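Side-chain contacts in probable sugar ABC transporter, sugar-binding protein (Streptococcus pneumoniae, PDB 2W7Y), which binds the blood group A-trisaccharide outside the cell and probably hands such host glycans to an ABC transporter for uptake: residues A[46-49]-A[50-54]; A[111-114]-A[115-119]; A[267-271]-A[272-276]; A[349-352]-A[353-356]; A[417-420]-A[421-424]. One frame throughout, in Å; residues are numbered along the deposited sequence.

Contact 1 of 5, residues A[46-49]-A[50-54]; sequences YHHS and EDEWP. With FUC (alpha-L-fucopyranose), chain C; GAL (beta-D-galactopyranose), chain B.
W53 meets the rings of both H48 and Y46. With H48 the pair is edge-to-face: the W53 edge points at the imidazole face, with CE3 of W53 3.5 Å from CD2 of H48 and the planes 77° apart. H47 CE1 lies over the other face of H48, so this ring sits between two neighbours. Y46 runs nearly parallel to W53 but is slid aside. The rings barely overlap, and CD1 of Y46 touches CZ3 of W53 at 3.6 Å.

Hydrogen bonds close the turn behind the rings. S49 O accepts from W53 N at 3.0 Å, almost along its C=O direction, and from E52 N at 2.9 Å, above its carbonyl plane. E52 reaches back in turn, its CG lying between the backbone N and the carbonyl carbon (chi1 64°). Its OE2 accepts from S49 N at 2.9 Å, on the anti side of the carboxylate. R60, on helix 54-69, bonds to the carbonyls of Y46 and H48.

The sugar is held by polar and apolar contacts. Y46 OH bonds to GAL O1 at 2.6 Å, and H48 NE2 bonds to FUC O3 at 3.0 Å. FUC C6 stands over the centre of the Y46 ring. W53 CZ3 is 3.7 Å from FUC C3. This aromatic cluster lines the glycan pocket, an arrangement common in carbohydrate-binding sites.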
# COMPACT_ATOMS: atom_id res chain seq x y z
N TYR A 46 11.72 7.13 5.71
CA TYR A 46 11.42 8.56 5.80
C TYR A 46 12.71 9.38 5.81
O TYR A 46 13.15 9.86 6.86
CB TYR A 46 10.53 8.85 7.01
CG TYR A 46 9.19 8.14 6.96
CD1 TYR A 46 8.16 8.61 6.15
CD2 TYR A 46 8.96 7.00 7.73
CE1 TYR A 46 6.92 7.96 6.10
CE2 TYR A 46 7.72 6.35 7.69
CZ TYR A 46 6.71 6.83 6.87
OH TYR A 46 5.49 6.19 6.82
N HIS A 47 13.31 9.51 4.63
CA HIS A 47 14.61 10.17 4.43
C HIS A 47 14.46 11.59 3.90
O HIS A 47 15.41 12.36 3.88
CB HIS A 47 15.44 9.35 3.44
CG HIS A 47 14.76 9.14 2.12
ND1 HIS A 47 14.78 10.09 1.11
CD2 HIS A 47 14.04 8.10 1.64
CE1 HIS A 47 14.10 9.63 0.07
NE2 HIS A 47 13.64 8.43 0.37
N HIS A 48 13.24 11.92 3.47
CA HIS A 48 12.94 13.14 2.74
C HIS A 48 13.21 14.41 3.55
O HIS A 48 12.91 14.47 4.74
CB HIS A 48 11.47 13.13 2.29
CG HIS A 48 11.05 11.84 1.66
ND1 HIS A 48 10.82 11.70 0.30
CD2 HIS A 48 10.82 10.62 2.20
CE1 HIS A 48 10.47 10.46 0.04
NE2 HIS A 48 10.46 9.78 1.17
N SER A 49 13.78 15.41 2.88
CA SER A 49 13.88 16.74 3.45
C SER A 49 12.46 17.27 3.61
O SER A 49 11.57 16.93 2.81
CB SER A 49 14.69 17.67 2.55
OG SER A 49 13.98 18.02 1.38
N GLU A 50 12.23 18.09 4.63
CA GLU A 50 10.88 18.59 4.91
C GLU A 50 10.32 19.46 3.78
O GLU A 50 9.12 19.70 3.71
CB GLU A 50 10.81 19.30 6.27
CG GLU A 50 11.77 20.45 6.45
CD GLU A 50 11.64 21.10 7.81
OE1 GLU A 50 12.61 21.74 8.26
OE2 GLU A 50 10.56 20.97 8.44
N ASP A 51 11.20 19.91 2.88
CA ASP A 51 10.80 20.65 1.70
C ASP A 51 10.33 19.77 0.53
O ASP A 51 9.59 20.24 -0.34
CB ASP A 51 11.91 21.61 1.25
CG ASP A 51 11.84 22.96 1.97
OD1 ASP A 51 10.89 23.20 2.74
OD2 ASP A 51 12.75 23.79 1.74
N GLU A 52 10.76 18.51 0.50
CA GLU A 52 10.24 17.57 -0.51
C GLU A 52 9.06 16.73 -0.00
O GLU A 52 8.13 16.44 -0.77
CB GLU A 52 11.36 16.71 -1.14
CG GLU A 52 12.09 15.75 -0.20
CD GLU A 52 13.44 15.27 -0.73
OE1 GLU A 52 13.71 15.38 -1.95
OE2 GLU A 52 14.23 14.78 0.09
N TRP A 53 9.08 16.37 1.28
CA TRP A 53 7.97 15.66 1.93
C TRP A 53 7.98 15.90 3.44
O TRP A 53 8.70 15.22 4.17
CB TRP A 53 8.00 14.16 1.61
CG TRP A 53 6.69 13.44 1.83
CD1 TRP A 53 5.43 13.94 1.63
CD2 TRP A 53 6.51 12.08 2.26
NE1 TRP A 53 4.49 12.98 1.92
CE2 TRP A 53 5.12 11.83 2.31
CE3 TRP A 53 7.39 11.05 2.62
CZ2 TRP A 53 4.59 10.60 2.70
CZ3 TRP A 53 6.86 9.82 3.01
CH2 TRP A 53 5.47 9.61 3.05
N PRO A 54 7.19 16.89 3.92
CA PRO A 54 7.10 17.26 5.34
C PRO A 54 6.73 16.10 6.27
O PRO A 54 7.07 16.14 7.45
CB PRO A 54 5.98 18.32 5.36
CG PRO A 54 5.97 18.88 4.00
CD PRO A 54 6.32 17.74 3.08
C1 FUC C . 6.56 4.66 1.20
C2 FUC C . 7.39 5.56 0.28
C3 FUC C . 7.87 6.79 1.06
C4 FUC C . 8.68 6.35 2.28
C5 FUC C . 7.84 5.39 3.13
C6 FUC C . 8.62 4.80 4.31
O2 FUC C . 6.61 5.96 -0.81
O3 FUC C . 8.61 7.66 0.24
O4 FUC C . 9.88 5.72 1.88
O5 FUC C . 7.31 4.32 2.36
C1 GAL B . 3.91 5.38 3.40
C2 GAL B . 4.41 4.50 2.25
C3 GAL B . 3.23 3.98 1.42
C4 GAL B . 2.12 3.39 2.31
C5 GAL B . 1.74 4.42 3.38
C6 GAL B . 0.63 3.96 4.32
O1 GAL B . 4.98 5.61 4.29
O2 GAL B . 5.27 5.28 1.45
O3 GAL B . 3.69 3.03 0.49
O4 GAL B . 2.58 2.19 2.88
O5 GAL B . 2.88 4.76 4.14
O6 GAL B . 0.01 5.09 4.90

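Contact 2 of 5, residues A[111-114]-A[115-119]; sequences SLAA and IEQKL
A Schellman motif ends the short helix 112-116, tying L119 back to A114. The bond that spans more residues runs from L119 N to A114 O at 2.7 Å and is fairly straight, 160° at the hydrogen. The second, from K118 N to I115 O, is weak. K118 is the C-prime residue, and its positive phi (37°) lets the chain turn back.

The other end of the helix is also closed. S111 sits at the N-cap, and its OG accepts from A114 N at 3.2 Å. Between the two ends the regular pattern is brief. E116 N gives to L112 O at 3.1 Å, and Q117 N gives to A113 O at the same length. The bond from I115 N to S111 O is weak.

The side chains follow the backbone closely. L119 is folded onto the last turn, its CD2 lying 3.8 Å from A114 CA and 4.1 Å from A114 CB. This is the apolar part of the contact, and V94 of helix 86-94 packs against both A114 and L119. E116 bends back over A113: its CG is 3.2 Å from A113 O, with chi1 at 95°, away from the usual staggered values. The Q117 chain is extended but stays beside the same carbonyl, from CB to OE1. I115 sends CG1 and CD1 back past S111 O, and it also touches Y150 and V110.

The backbone of L119 is hydrogen-bonded to S315 as well, so the chain leaving the helix is pinned to another loop. Together these form a one-and-a-half-turn helix with an N-cap serine at its start and a Schellman motif at its end.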
# COMPACT_ATOMS: atom_id res chain seq x y z
N SER A 111 9.74 -11.00 4.35
CA SER A 111 10.38 -12.11 3.65
C SER A 111 9.82 -13.43 4.17
O SER A 111 9.74 -13.66 5.38
CB SER A 111 11.89 -12.06 3.86
OG SER A 111 12.51 -13.25 3.39
N LEU A 112 9.42 -14.30 3.24
CA LEU A 112 8.92 -15.63 3.58
C LEU A 112 10.05 -16.54 4.07
O LEU A 112 9.82 -17.43 4.89
CB LEU A 112 8.18 -16.26 2.40
CG LEU A 112 6.87 -15.61 1.91
CD1 LEU A 112 6.35 -16.32 0.67
CD2 LEU A 112 5.80 -15.57 3.00
N ALA A 113 11.25 -16.30 3.56
CA ALA A 113 12.46 -17.00 4.00
C ALA A 113 12.84 -16.61 5.43
O ALA A 113 13.39 -17.42 6.17
CB ALA A 113 13.61 -16.72 3.05
N ALA A 114 12.56 -15.37 5.81
CA ALA A 114 12.81 -14.89 7.17
C ALA A 114 11.90 -15.58 8.19
O ALA A 114 12.35 -15.94 9.28
CB ALA A 114 12.63 -13.39 7.24
N ILE A 115 10.64 -15.78 7.81
CA ILE A 115 9.67 -16.48 8.64
C ILE A 115 10.02 -17.98 8.78
O ILE A 115 9.91 -18.53 9.88
CB ILE A 115 8.22 -16.27 8.12
CG1 ILE A 115 7.79 -14.81 8.34
CG2 ILE A 115 7.24 -17.24 8.79
CD1 ILE A 115 6.70 -14.35 7.41
N GLU A 116 10.44 -18.61 7.69
CA GLU A 116 10.83 -20.03 7.70
C GLU A 116 12.05 -20.28 8.59
O GLU A 116 12.14 -21.32 9.26
CB GLU A 116 11.07 -20.56 6.27
CG GLU A 116 12.54 -20.53 5.81
CD GLU A 116 12.76 -20.93 4.35
OE1 GLU A 116 11.91 -21.64 3.77
OE2 GLU A 116 13.81 -20.53 3.79
N GLN A 117 12.98 -19.33 8.59
CA GLN A 117 14.21 -19.42 9.38
C GLN A 117 14.02 -18.81 10.76
O GLN A 117 14.98 -18.72 11.54
CB GLN A 117 15.35 -18.69 8.65
CG GLN A 117 15.91 -19.41 7.44
CD GLN A 117 16.96 -18.58 6.71
OE1 GLN A 117 16.84 -18.32 5.52
NE2 GLN A 117 17.99 -18.15 7.44
N LYS A 118 12.77 -18.43 11.06
CA LYS A 118 12.37 -17.61 12.23
C LYS A 118 13.34 -16.50 12.64
O LYS A 118 13.73 -16.38 13.81
CB LYS A 118 11.93 -18.45 13.45
CG LYS A 118 12.57 -19.80 13.60
CD LYS A 118 11.63 -20.91 13.15
CE LYS A 118 10.78 -21.42 14.30
NZ LYS A 118 10.21 -22.77 13.99
N LEU A 119 13.70 -15.69 11.65
CA LEU A 119 14.52 -14.50 11.85
C LEU A 119 13.70 -13.36 12.44
O LEU A 119 14.25 -12.34 12.86
CB LEU A 119 15.12 -14.08 10.50
CG LEU A 119 16.42 -14.68 9.94
CD1 LEU A 119 16.77 -16.05 10.49
CD2 LEU A 119 16.38 -14.70 8.41

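Contact 3 of 5, residues A[267-271]-A[272-276]; sequences KDFQE and GKSAV
F269 O is gripped by two donors. G272 N reaches it at 3.2 Å, from well above the carbonyl plane. A water gives a shorter bond to F269 O, 2.7 Å, and its other bond goes to S274 O at 2.6 Å. The water therefore joins the last helical turn to the chain that follows it.

K273 N bonds to D268 O at 2.8 Å, with 162° at the hydrogen. These two backbone bonds, together with the positive phi of G272 (76°), make the Schellman motif that ends helix 262-270. Glycine suits this backbone shape. Beyond it the chain heads for strand 276-277 and turns a corner at A275.

On the outer side lies a salt-bridge network of K267, E271 and K273. The K273 and E271 side chains run side by side in the same direction. K273 NZ meets E271 OE1 at 2.9 Å, from above the carboxylate plane. The bend at chi4 (72°) turns the amine to this oxygen. K267 NZ approaches the other oxygen, E271 OE2, at 3.6 Å. The D268 side chain crosses K273 at about a right angle, with OD1 against CD of K273; its OD2 bonds to Y199 OH.

The inner side is lined by F269. The F269 ring reaches inward toward F277 and W162. Its edge faces the new chain: CE1 of F269 is 3.4 Å from A275 O, in the plane of the ring, and S274 OG lies 3.5 Å from CD1 of F269 at the same edge. A275 and V276 pack on M189 of helix 182-193.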
# COMPACT_ATOMS: atom_id res chain seq x y z
N LYS A 267 3.53 13.73 -9.22
CA LYS A 267 3.81 15.08 -9.70
C LYS A 267 2.94 15.44 -10.90
O LYS A 267 2.28 16.48 -10.90
CB LYS A 267 5.30 15.21 -10.04
CG LYS A 267 5.81 16.64 -10.13
CD LYS A 267 7.34 16.66 -10.03
CE LYS A 267 7.92 18.00 -10.43
NZ LYS A 267 7.96 18.18 -11.91
N ASP A 268 2.92 14.56 -11.91
CA ASP A 268 2.12 14.74 -13.13
C ASP A 268 0.66 14.97 -12.81
O ASP A 268 0.02 15.84 -13.40
CB ASP A 268 2.25 13.52 -14.04
CG ASP A 268 3.48 13.56 -14.93
OD1 ASP A 268 4.21 14.58 -14.92
OD2 ASP A 268 3.71 12.56 -15.65
N PHE A 269 0.14 14.18 -11.87
CA PHE A 269 -1.25 14.24 -11.46
C PHE A 269 -1.58 15.55 -10.75
O PHE A 269 -2.62 16.15 -11.02
CB PHE A 269 -1.60 13.03 -10.58
CG PHE A 269 -3.06 12.92 -10.26
CD1 PHE A 269 -3.99 12.66 -11.26
CD2 PHE A 269 -3.50 13.08 -8.95
CE1 PHE A 269 -5.34 12.57 -10.95
CE2 PHE A 269 -4.84 12.98 -8.64
CZ PHE A 269 -5.77 12.73 -9.65
N GLN A 270 -0.69 15.97 -9.86
CA GLN A 270 -0.79 17.26 -9.16
C GLN A 270 -0.79 18.44 -10.13
O GLN A 270 -1.40 19.48 -9.86
CB GLN A 270 0.38 17.44 -8.19
CG GLN A 270 0.37 16.50 -6.99
CD GLN A 270 1.63 16.58 -6.14
OE1 GLN A 270 2.18 15.56 -5.73
NE2 GLN A 270 2.08 17.80 -5.87
N GLU A 271 -0.12 18.26 -11.27
CA GLU A 271 0.03 19.31 -12.27
C GLU A 271 -1.03 19.23 -13.38
O GLU A 271 -1.02 20.02 -14.31
CB GLU A 271 1.45 19.28 -12.87
CG GLU A 271 2.55 19.66 -11.87
CD GLU A 271 3.96 19.54 -12.44
OE1 GLU A 271 4.14 18.94 -13.53
OE2 GLU A 271 4.90 20.05 -11.79
N GLY A 272 -1.93 18.26 -13.26
CA GLY A 272 -3.03 18.11 -14.22
C GLY A 272 -2.63 17.49 -15.54
O GLY A 272 -3.25 17.76 -16.57
N LYS A 273 -1.59 16.66 -15.52
CA LYS A 273 -1.09 16.00 -16.73
C LYS A 273 -1.68 14.60 -16.92
O LYS A 273 -1.56 14.02 -17.99
CB LYS A 273 0.44 15.93 -16.71
CG LYS A 273 1.13 17.28 -16.82
CD LYS A 273 2.64 17.14 -16.77
CE LYS A 273 3.34 18.41 -17.22
NZ LYS A 273 3.22 19.51 -16.22
N SER A 274 -2.31 14.07 -15.87
CA SER A 274 -3.00 12.78 -15.94
C SER A 274 -4.40 12.87 -15.32
O SER A 274 -4.68 13.78 -14.54
CB SER A 274 -2.17 11.66 -15.30
OG SER A 274 -1.82 11.96 -13.96
N ALA A 275 -5.26 11.92 -15.68
CA ALA A 275 -6.67 11.95 -15.26
C ALA A 275 -6.92 11.18 -13.97
O ALA A 275 -7.72 11.60 -13.14
CB ALA A 275 -7.57 11.44 -16.38
N VAL A 276 -6.26 10.04 -13.83
CA VAL A 276 -6.42 9.19 -12.65
C VAL A 276 -5.07 8.75 -12.06
O VAL A 276 -4.07 8.62 -12.77
CB VAL A 276 -7.40 8.00 -12.92
CG1 VAL A 276 -7.11 7.36 -14.24
CG2 VAL A 276 -7.37 6.97 -11.79
O HOH W 1 -4.62 15.75 -12.84

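Contact 4 of 5, residues A[349-352]-A[353-356]; sequences PSNE and NVNV
A type I beta turn runs from N351 to V354, in the loop between helices 335-343 and 356-361. Its closing bond joins V354 N to N351 O at 3.2 Å. The N351 side chain adds an Asx turn on top. Its CG is anti to the backbone N (chi1 -167°), which brings OD1 to N353 N at 3.0 Å. Both donors come from above the carbonyl plane they meet. A water gives one hydrogen bond to N351 O at 2.7 Å and one to V354 O at 2.8 Å, bridging the two ends of the turn.

The P349 ring packs beside the turn. Its CD is 3.8 Å from V356 CG2, and its CG is 4.1 Å from V354 CG1. Q338 of helix 335-343 also touches this proline.

The amides of N351 and N353 are turned 68° apart and have partners beyond the loop. N351 ND2 bonds to D335, and N353 OD1 bonds to K134 NZ. N351 thus uses both ends of its amide, the oxygen for the turn and the nitrogen for helix 335-343. This pairing should fix the amide's rotation and hold the loop against that helix.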
# COMPACT_ATOMS: atom_id res chain seq x y z
N PRO A 349 -4.73 5.82 10.53
CA PRO A 349 -4.14 5.18 11.71
C PRO A 349 -4.61 3.74 11.89
O PRO A 349 -5.75 3.41 11.56
CB PRO A 349 -4.64 6.06 12.86
CG PRO A 349 -5.90 6.65 12.37
CD PRO A 349 -5.69 6.88 10.90
N SER A 350 -3.73 2.89 12.41
CA SER A 350 -4.08 1.50 12.72
C SER A 350 -4.92 1.43 13.99
O SER A 350 -5.73 0.52 14.17
CB SER A 350 -2.83 0.63 12.86
OG SER A 350 -2.07 0.98 14.00
N ASN A 351 -4.72 2.41 14.87
CA ASN A 351 -5.40 2.47 16.16
C ASN A 351 -6.86 2.86 16.00
O ASN A 351 -7.19 3.97 15.60
CB ASN A 351 -4.68 3.44 17.09
CG ASN A 351 -5.12 3.33 18.54
OD1 ASN A 351 -6.16 2.73 18.84
ND2 ASN A 351 -4.34 3.91 19.44
N GLU A 352 -7.74 1.92 16.35
CA GLU A 352 -9.18 2.08 16.18
C GLU A 352 -9.82 2.98 17.24
O GLU A 352 -11.01 3.28 17.17
CB GLU A 352 -9.87 0.72 16.12
CG GLU A 352 -9.50 -0.07 14.86
CD GLU A 352 -10.04 -1.49 14.85
OE1 GLU A 352 -10.55 -1.96 15.88
OE2 GLU A 352 -9.94 -2.13 13.78
N ASN A 353 -9.01 3.40 18.22
CA ASN A 353 -9.43 4.36 19.23
C ASN A 353 -9.41 5.80 18.71
O ASN A 353 -10.01 6.69 19.31
CB ASN A 353 -8.55 4.27 20.48
CG ASN A 353 -8.78 3.00 21.28
OD1 ASN A 353 -9.92 2.61 21.54
ND2 ASN A 353 -7.69 2.36 21.69
N VAL A 354 -8.71 6.02 17.60
CA VAL A 354 -8.65 7.33 16.96
C VAL A 354 -9.89 7.53 16.09
O VAL A 354 -10.11 6.79 15.13
CB VAL A 354 -7.37 7.51 16.12
CG1 VAL A 354 -7.35 8.88 15.45
CG2 VAL A 354 -6.14 7.34 16.98
N ASN A 355 -10.70 8.52 16.45
CA ASN A 355 -11.93 8.81 15.74
C ASN A 355 -11.67 9.64 14.48
O ASN A 355 -11.71 10.87 14.52
CB ASN A 355 -12.94 9.50 16.66
CG ASN A 355 -14.39 9.29 16.23
OD1 ASN A 355 -14.66 8.87 15.10
ND2 ASN A 355 -15.32 9.58 17.13
N VAL A 356 -11.42 8.95 13.38
CA VAL A 356 -11.09 9.57 12.09
C VAL A 356 -12.18 10.51 11.56
O VAL A 356 -11.87 11.58 11.04
CB VAL A 356 -10.72 8.48 11.03
CG1 VAL A 356 -10.88 9.00 9.60
CG2 VAL A 356 -9.31 7.96 11.26
O HOH W 2 -8.82 4.86 13.60

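Contact 5 of 5, residues A[417-420]-A[421-424]; sequences KVKS and TQDV
The flat carbonyl group of K417 takes two bonds from T421, from opposite sides of its plane. T421 N, only tilted from the plane, comes to K417 O at 2.8 Å, and T421 OG1, above it, at 2.7 Å. The hydroxyl donates here. It can do so because OG1 stands beside its own backbone N (chi1 -65°), which turns it back toward the previous turn.

The amide of Q422 also folds back. Its CG sits between the backbone N and the carbonyl carbon (chi1 54°), and the chain is extended beyond it. OE1 of Q422 then lies 3.4 Å from K419 CA and 3.6 Å from V418 CG1. The other end of the amide, NE2, bonds to the carbonyl of I234.

These residues form two turns of helix 414-427, near the C terminus. The regular backbone bonds continue, with Q422 N to V418 O, D423 N to K419 O and V424 N to S420 O. V418 and T421 face inward and pack on helix 237-252, where both touch M247.

The carboxylate of D423 lies close to K419 O, with OD2 3.3 Å away. Both are acceptors, so this is no bond and may be slightly unfavourable. K419 NZ stays 4.3 Å from D423 OD1, beyond a salt bridge, though its positive charge may still partly offset that of the carboxylate. K417 bends at chi2 and crosses T421 at a slant, its CE 4.1 Å from OG1 of T421. Its NZ makes a salt bridge with E406. A water between K417 NZ and T421 OG1 is bound weakly to both.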
# COMPACT_ATOMS: atom_id res chain seq x y z
N LYS A 417 0.91 -13.33 -23.71
CA LYS A 417 1.51 -12.68 -22.55
C LYS A 417 0.85 -13.15 -21.25
O LYS A 417 1.55 -13.42 -20.27
CB LYS A 417 1.45 -11.15 -22.66
CG LYS A 417 2.23 -10.41 -21.56
CD LYS A 417 3.73 -10.66 -21.67
CE LYS A 417 4.47 -10.06 -20.49
NZ LYS A 417 5.95 -10.20 -20.66
N VAL A 418 -0.48 -13.24 -21.27
CA VAL A 418 -1.24 -13.78 -20.14
C VAL A 418 -0.75 -15.20 -19.82
O VAL A 418 -0.46 -15.52 -18.66
CB VAL A 418 -2.77 -13.78 -20.41
CG1 VAL A 418 -3.51 -14.71 -19.45
CG2 VAL A 418 -3.34 -12.38 -20.32
N LYS A 419 -0.63 -16.03 -20.86
CA LYS A 419 -0.18 -17.41 -20.71
C LYS A 419 1.25 -17.52 -20.17
O LYS A 419 1.52 -18.36 -19.31
CB LYS A 419 -0.29 -18.17 -22.04
CG LYS A 419 -0.47 -19.67 -21.85
CD LYS A 419 0.31 -20.46 -22.87
CE LYS A 419 0.59 -21.86 -22.34
NZ LYS A 419 1.58 -22.58 -23.18
N SER A 420 2.14 -16.67 -20.67
CA SER A 420 3.54 -16.67 -20.23
C SER A 420 3.69 -16.07 -18.82
O SER A 420 4.59 -16.45 -18.08
CB SER A 420 4.46 -15.97 -21.24
OG SER A 420 4.53 -14.57 -21.03
N THR A 421 2.80 -15.14 -18.48
CA THR A 421 2.75 -14.57 -17.13
C THR A 421 2.35 -15.64 -16.12
O THR A 421 2.98 -15.76 -15.06
CB THR A 421 1.78 -13.36 -17.06
OG1 THR A 421 2.28 -12.30 -17.88
CG2 THR A 421 1.64 -12.86 -15.62
N GLN A 422 1.32 -16.42 -16.44
CA GLN A 422 0.90 -17.50 -15.55
C GLN A 422 1.92 -18.65 -15.51
O GLN A 422 1.97 -19.39 -14.54
CB GLN A 422 -0.55 -17.97 -15.82
CG GLN A 422 -0.89 -18.37 -17.24
CD GLN A 422 -2.39 -18.26 -17.55
OE1 GLN A 422 -2.78 -18.17 -18.71
NE2 GLN A 422 -3.22 -18.27 -16.52
N ASP A 423 2.73 -18.77 -16.56
CA ASP A 423 3.87 -19.70 -16.57
C ASP A 423 4.94 -19.26 -15.57
O ASP A 423 5.53 -20.09 -14.87
CB ASP A 423 4.48 -19.80 -17.98
CG ASP A 423 3.67 -20.70 -18.91
OD1 ASP A 423 4.05 -20.82 -20.10
OD2 ASP A 423 2.66 -21.30 -18.47
N VAL A 424 5.19 -17.95 -15.51
CA VAL A 424 6.16 -17.36 -14.59
C VAL A 424 5.72 -17.49 -13.12
O VAL A 424 6.55 -17.78 -12.25
CB VAL A 424 6.46 -15.87 -14.96
CG1 VAL A 424 7.15 -15.12 -13.82
CG2 VAL A 424 7.31 -15.79 -16.23
O HOH W 3 5.66 -12.29 -17.97

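How the contacts relate
The five contacts follow one another along the chain, and none nests in or crosses another. Contact 1 closes the turn between strand 39-44 and helix 54-69 and holds part of the glycan pocket. Contact 2 rounds off helix 112-116, about 18 Å from contact 1 at the nearest atoms. Contact 3 takes helix 262-270 toward strand 276-277 and comes within about 8 Å of contact 1, nearest atoms again. Contact 4 shapes the loop between helices 335-343 and 356-361. Contact 5 lies within the last helix, 414-427. Its centre is about 41 Å from that of contact 4, across the centre of the chain.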